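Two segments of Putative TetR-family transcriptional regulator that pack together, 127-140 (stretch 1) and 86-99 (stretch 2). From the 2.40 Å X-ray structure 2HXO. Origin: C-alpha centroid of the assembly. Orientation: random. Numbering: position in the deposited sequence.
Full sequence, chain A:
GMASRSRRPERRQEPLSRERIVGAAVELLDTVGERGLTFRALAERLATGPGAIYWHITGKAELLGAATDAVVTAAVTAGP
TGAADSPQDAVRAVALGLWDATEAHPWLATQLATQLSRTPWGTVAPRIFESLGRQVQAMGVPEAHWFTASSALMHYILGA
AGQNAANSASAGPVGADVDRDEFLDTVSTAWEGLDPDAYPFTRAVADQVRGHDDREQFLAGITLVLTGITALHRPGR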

# COMPACT_ATOMS: atom_id res chain seq x y z
N ARG A 127 9.03 13.23 8.97
CA ARG A 127 10.36 12.67 9.23
C ARG A 127 10.79 11.66 8.14
O ARG A 127 11.96 11.61 7.76
CB ARG A 127 10.39 12.04 10.62
CG ARG A 127 10.41 13.11 11.70
CD ARG A 127 10.17 12.58 13.10
NE ARG A 127 10.46 13.62 14.08
CZ ARG A 127 9.98 13.64 15.32
NH1 ARG A 127 9.18 12.68 15.76
NH2 ARG A 127 10.30 14.65 16.13
N ILE A 128 9.84 10.88 7.64
CA ILE A 128 10.13 9.92 6.58
C ILE A 128 10.41 10.73 5.34
O ILE A 128 11.36 10.47 4.61
CB ILE A 128 8.92 9.00 6.25
CG1 ILE A 128 8.46 8.26 7.50
CG2 ILE A 128 9.32 8.03 5.16
CD1 ILE A 128 9.57 7.51 8.18
N PHE A 129 9.57 11.72 5.09
CA PHE A 129 9.73 12.56 3.93
C PHE A 129 11.04 13.33 3.94
O PHE A 129 11.65 13.53 2.89
CB PHE A 129 8.55 13.51 3.77
CG PHE A 129 7.50 13.00 2.82
CD1 PHE A 129 6.48 12.16 3.27
CD2 PHE A 129 7.60 13.29 1.46
CE1 PHE A 129 5.55 11.62 2.37
CE2 PHE A 129 6.68 12.75 0.55
CZ PHE A 129 5.65 11.91 1.00
N GLU A 130 11.49 13.75 5.11
CA GLU A 130 12.76 14.47 5.20
C GLU A 130 13.90 13.50 4.85
O GLU A 130 14.82 13.84 4.14
CB GLU A 130 12.96 15.02 6.62
CG GLU A 130 14.18 15.91 6.80
CD GLU A 130 14.08 17.24 6.07
OE1 GLU A 130 12.96 17.73 5.84
OE2 GLU A 130 15.13 17.82 5.74
N SER A 131 13.81 12.28 5.37
CA SER A 131 14.82 11.25 5.13
C SER A 131 14.94 10.93 3.64
O SER A 131 16.05 10.88 3.11
CB SER A 131 14.45 9.97 5.88
OG SER A 131 14.35 10.20 7.27
N LEU A 132 13.82 10.71 2.97
CA LEU A 132 13.82 10.40 1.55
C LEU A 132 14.21 11.61 0.71
O LEU A 132 15.05 11.51 -0.19
CB LEU A 132 12.45 9.88 1.13
CG LEU A 132 11.93 8.63 1.86
CD1 LEU A 132 10.47 8.36 1.47
CD2 LEU A 132 12.81 7.45 1.55
N GLY A 133 13.61 12.76 1.02
CA GLY A 133 13.88 13.99 0.27
C GLY A 133 15.34 14.40 0.12
O GLY A 133 15.79 14.73 -0.99
N ARG A 134 16.09 14.38 1.22
CA ARG A 134 17.50 14.75 1.19
C ARG A 134 18.28 13.90 0.20
O ARG A 134 19.20 14.38 -0.44
CB ARG A 134 18.13 14.62 2.59
CG ARG A 134 17.63 15.64 3.61
CD ARG A 134 18.39 15.53 4.92
NE ARG A 134 17.78 16.35 5.97
CZ ARG A 134 18.29 16.48 7.19
NH1 ARG A 134 19.42 15.85 7.52
NH2 ARG A 134 17.65 17.22 8.10
N GLN A 135 17.90 12.63 0.09
CA GLN A 135 18.57 11.73 -0.83
C GLN A 135 18.17 12.05 -2.27
O GLN A 135 18.99 11.97 -3.18
CB GLN A 135 18.24 10.28 -0.47
CG GLN A 135 18.64 9.91 0.98
CD GLN A 135 20.07 10.34 1.34
OE1 GLN A 135 20.99 10.25 0.53
NE2 GLN A 135 20.25 10.82 2.56
N VAL A 136 16.92 12.44 -2.47
CA VAL A 136 16.42 12.82 -3.79
C VAL A 136 17.18 14.06 -4.26
O VAL A 136 17.59 14.15 -5.41
CB VAL A 136 14.90 13.12 -3.73
CG1 VAL A 136 14.46 13.88 -4.95
CG2 VAL A 136 14.13 11.81 -3.63
N GLN A 137 17.38 15.01 -3.36
CA GLN A 137 18.14 16.21 -3.71
C GLN A 137 19.59 15.81 -4.02
O GLN A 137 20.17 16.29 -4.99
CB GLN A 137 18.15 17.21 -2.56
CG GLN A 137 16.79 17.63 -2.06
CD GLN A 137 16.87 18.68 -0.97
OE1 GLN A 137 17.42 18.45 0.10
NE2 GLN A 137 16.33 19.87 -1.25
N ALA A 138 20.17 14.93 -3.22
CA ALA A 138 21.55 14.51 -3.46
C ALA A 138 21.68 13.83 -4.82
O ALA A 138 22.74 13.82 -5.44
CB ALA A 138 22.02 13.57 -2.34
N MSE A 139 20.58 13.25 -5.30
CA MSE A 139 20.57 12.57 -6.59
C MSE A 139 20.49 13.54 -7.77
O MSE A 139 20.46 13.13 -8.93
CB MSE A 139 19.42 11.58 -6.64
CG MSE A 139 19.68 10.32 -5.86
SE MSE A 139 18.14 9.19 -5.58
CE MSE A 139 17.89 8.57 -7.37
N GLY A 140 20.45 14.84 -7.48
CA GLY A 140 20.39 15.81 -8.56
C GLY A 140 19.01 15.98 -9.20
O GLY A 140 18.90 16.39 -10.35
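Stretch 2 (86-99) SPQDAVRAVALGLW

Gln135 lays its amide on the first turn of the neighbouring helix without making a hydrogen bond there: its OE1 comes to 3.1 Å from CA of Pro87, and its CD to 3.5 Å from CB of Ala90. Indeed no hydrogen bond or salt bridge joins the two stretches anywhere, and the 539 Å² buried between them, both sides summed, rests on van der Waals packing.

Stretch 2 is helical from Pro87 to Trp99 and continues beyond it; stretch 1 is helical to Ala138, having begun earlier in the chain. The two helices run nearly antiparallel, with 165° between their N-to-C directions, a signed crossing angle of -165° and a closest axial approach of 9.0 Å. The start of stretch 2 therefore lies beside the end of stretch 1, and Leu98, near the end of stretch 2, reaches Ile128. The backbones draw together toward the Pro87 end: CA of Ser131 is 7.4 Å from CA of Val94, CA of Leu132 is 6.0 Å from CA of Val91, and CA of Gln135 is only 4.8 Å from CA of Pro87. Pro87 and Ala90, both small, direct their CA-to-CB bonds toward stretch 1 here.

Ser86 precedes the helix as its N-cap. Its OG accepts a weak bond from Asp89 N (3.4 Å), while Ser86 N donates to Asp89 OD2 at 3.0 Å, so each residue holds the other's backbone nitrogen. Asp89 and Arg92 point away from stretch 1 and form a salt bridge between Asp89 OD1 and Arg92 NH1 at 3.3 Å.

Pro87 is gripped by the last turn of stretch 1 and what follows it: CB of Ala138 lies 3.6 Å from CG of Pro87, and CG of Met139, a selenomethionine, lies 3.7 Å from CB of Pro87. The end of Met139 reaches on to Gln88, where its CE is 3.6 Å from NE2 of Gln88; the Gln88 side chain leaves its CA pointing away, yet its end returns to the contact. Just beyond, Gly140 closes the helix in a Schellman motif, its positive phi favouring a residue without a side chain.

Further along, the contact becomes more aliphatic. CG2 of Val91 sits 3.5 Å from CB of Gln135, while CG1 of Val91 is 4.2 Å from CD2 of Leu132. That same CD2 of Leu132 approaches CG1 of Val94 to 3.9 Å, so one leucine methyl touches valines a helical turn apart. Val94 also packs by its CG2 on CB of Ser131 (4.0 Å). Ser131 OG turns back into its own helix, donating to the carbonyl O of Arg127 at 2.8 Å. The last contact is loose: CD2 of Leu98, whose CA-to-CB bond points toward stretch 1, stands 4.2 Å from CD1 of Ile128.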

# COMPACT_ATOMS: atom_id res chain seq x y z
N SER A 86 25.68 5.61 -0.86
CA SER A 86 25.25 6.60 -1.83
C SER A 86 23.82 6.99 -1.44
O SER A 86 23.26 6.44 -0.50
CB SER A 86 25.24 5.97 -3.21
OG SER A 86 24.19 5.04 -3.32
N PRO A 87 23.22 7.96 -2.15
CA PRO A 87 21.85 8.37 -1.82
C PRO A 87 20.90 7.20 -1.98
O PRO A 87 19.97 7.03 -1.20
CB PRO A 87 21.59 9.49 -2.81
CG PRO A 87 22.95 10.12 -2.91
CD PRO A 87 23.84 8.92 -3.08
N GLN A 88 21.15 6.39 -3.01
CA GLN A 88 20.32 5.23 -3.29
C GLN A 88 20.35 4.20 -2.16
O GLN A 88 19.30 3.64 -1.81
CB GLN A 88 20.72 4.60 -4.62
CG GLN A 88 20.25 5.40 -5.85
CD GLN A 88 21.20 6.52 -6.28
OE1 GLN A 88 21.99 7.04 -5.48
NE2 GLN A 88 21.12 6.91 -7.55
N ASP A 89 21.53 3.97 -1.58
CA ASP A 89 21.69 3.04 -0.47
C ASP A 89 20.94 3.58 0.73
O ASP A 89 20.28 2.82 1.44
CB ASP A 89 23.16 2.88 -0.06
CG ASP A 89 23.99 2.25 -1.13
OD1 ASP A 89 23.56 1.22 -1.65
OD2 ASP A 89 25.08 2.78 -1.44
N ALA A 90 21.08 4.88 0.97
CA ALA A 90 20.43 5.51 2.10
C ALA A 90 18.91 5.32 1.98
O ALA A 90 18.23 5.00 2.95
CB ALA A 90 20.81 6.98 2.17
N VAL A 91 18.37 5.50 0.77
CA VAL A 91 16.94 5.32 0.59
C VAL A 91 16.57 3.86 0.90
O VAL A 91 15.53 3.59 1.51
CB VAL A 91 16.50 5.69 -0.85
CG1 VAL A 91 15.11 5.19 -1.11
CG2 VAL A 91 16.56 7.21 -1.02
N ARG A 92 17.41 2.93 0.48
CA ARG A 92 17.16 1.52 0.77
C ARG A 92 17.16 1.24 2.27
O ARG A 92 16.35 0.45 2.74
CB ARG A 92 18.19 0.63 0.09
CG ARG A 92 17.99 0.52 -1.40
CD ARG A 92 19.06 -0.40 -2.01
NE ARG A 92 19.06 -0.25 -3.45
CZ ARG A 92 19.92 0.49 -4.13
NH1 ARG A 92 20.88 1.15 -3.50
NH2 ARG A 92 19.77 0.62 -5.44
N ALA A 93 18.07 1.89 3.00
CA ALA A 93 18.15 1.70 4.45
C ALA A 93 16.86 2.23 5.07
O ALA A 93 16.32 1.62 5.99
CB ALA A 93 19.35 2.43 5.03
N VAL A 94 16.37 3.36 4.57
CA VAL A 94 15.13 3.90 5.10
C VAL A 94 13.99 2.93 4.84
O VAL A 94 13.21 2.62 5.74
CB VAL A 94 14.76 5.25 4.47
CG1 VAL A 94 13.36 5.65 4.93
CG2 VAL A 94 15.77 6.30 4.88
N ALA A 95 13.90 2.43 3.61
CA ALA A 95 12.84 1.50 3.22
C ALA A 95 12.90 0.16 3.99
O ALA A 95 11.87 -0.36 4.42
CB ALA A 95 12.91 1.25 1.71
N LEU A 96 14.10 -0.39 4.16
CA LEU A 96 14.23 -1.65 4.91
C LEU A 96 13.88 -1.42 6.37
O LEU A 96 13.29 -2.29 7.01
CB LEU A 96 15.65 -2.20 4.81
CG LEU A 96 16.00 -2.75 3.43
CD1 LEU A 96 17.45 -3.23 3.42
CD2 LEU A 96 15.03 -3.88 3.08
N GLY A 97 14.25 -0.26 6.90
CA GLY A 97 13.91 0.05 8.28
C GLY A 97 12.40 -0.00 8.40
O GLY A 97 11.87 -0.60 9.33
N LEU A 98 11.68 0.60 7.44
CA LEU A 98 10.23 0.58 7.48
C LEU A 98 9.69 -0.84 7.27
O LEU A 98 8.78 -1.28 7.97
CB LEU A 98 9.65 1.54 6.43
CG LEU A 98 9.82 3.03 6.76
CD1 LEU A 98 9.28 3.87 5.62
CD2 LEU A 98 9.09 3.35 8.07
N TRP A 99 10.25 -1.55 6.30
CA TRP A 99 9.82 -2.91 6.01
C TRP A 99 9.98 -3.82 7.23
O TRP A 99 9.05 -4.55 7.60
CB TRP A 99 10.62 -3.48 4.83
CG TRP A 99 10.45 -4.97 4.64
CD1 TRP A 99 11.11 -5.97 5.31
CD2 TRP A 99 9.61 -5.62 3.68
NE1 TRP A 99 10.74 -7.20 4.83
CE2 TRP A 99 9.81 -7.01 3.83
CE3 TRP A 99 8.70 -5.17 2.72
CZ2 TRP A 99 9.15 -7.95 3.03
CZ3 TRP A 99 8.04 -6.10 1.93
CH2 TRP A 99 8.27 -7.48 2.09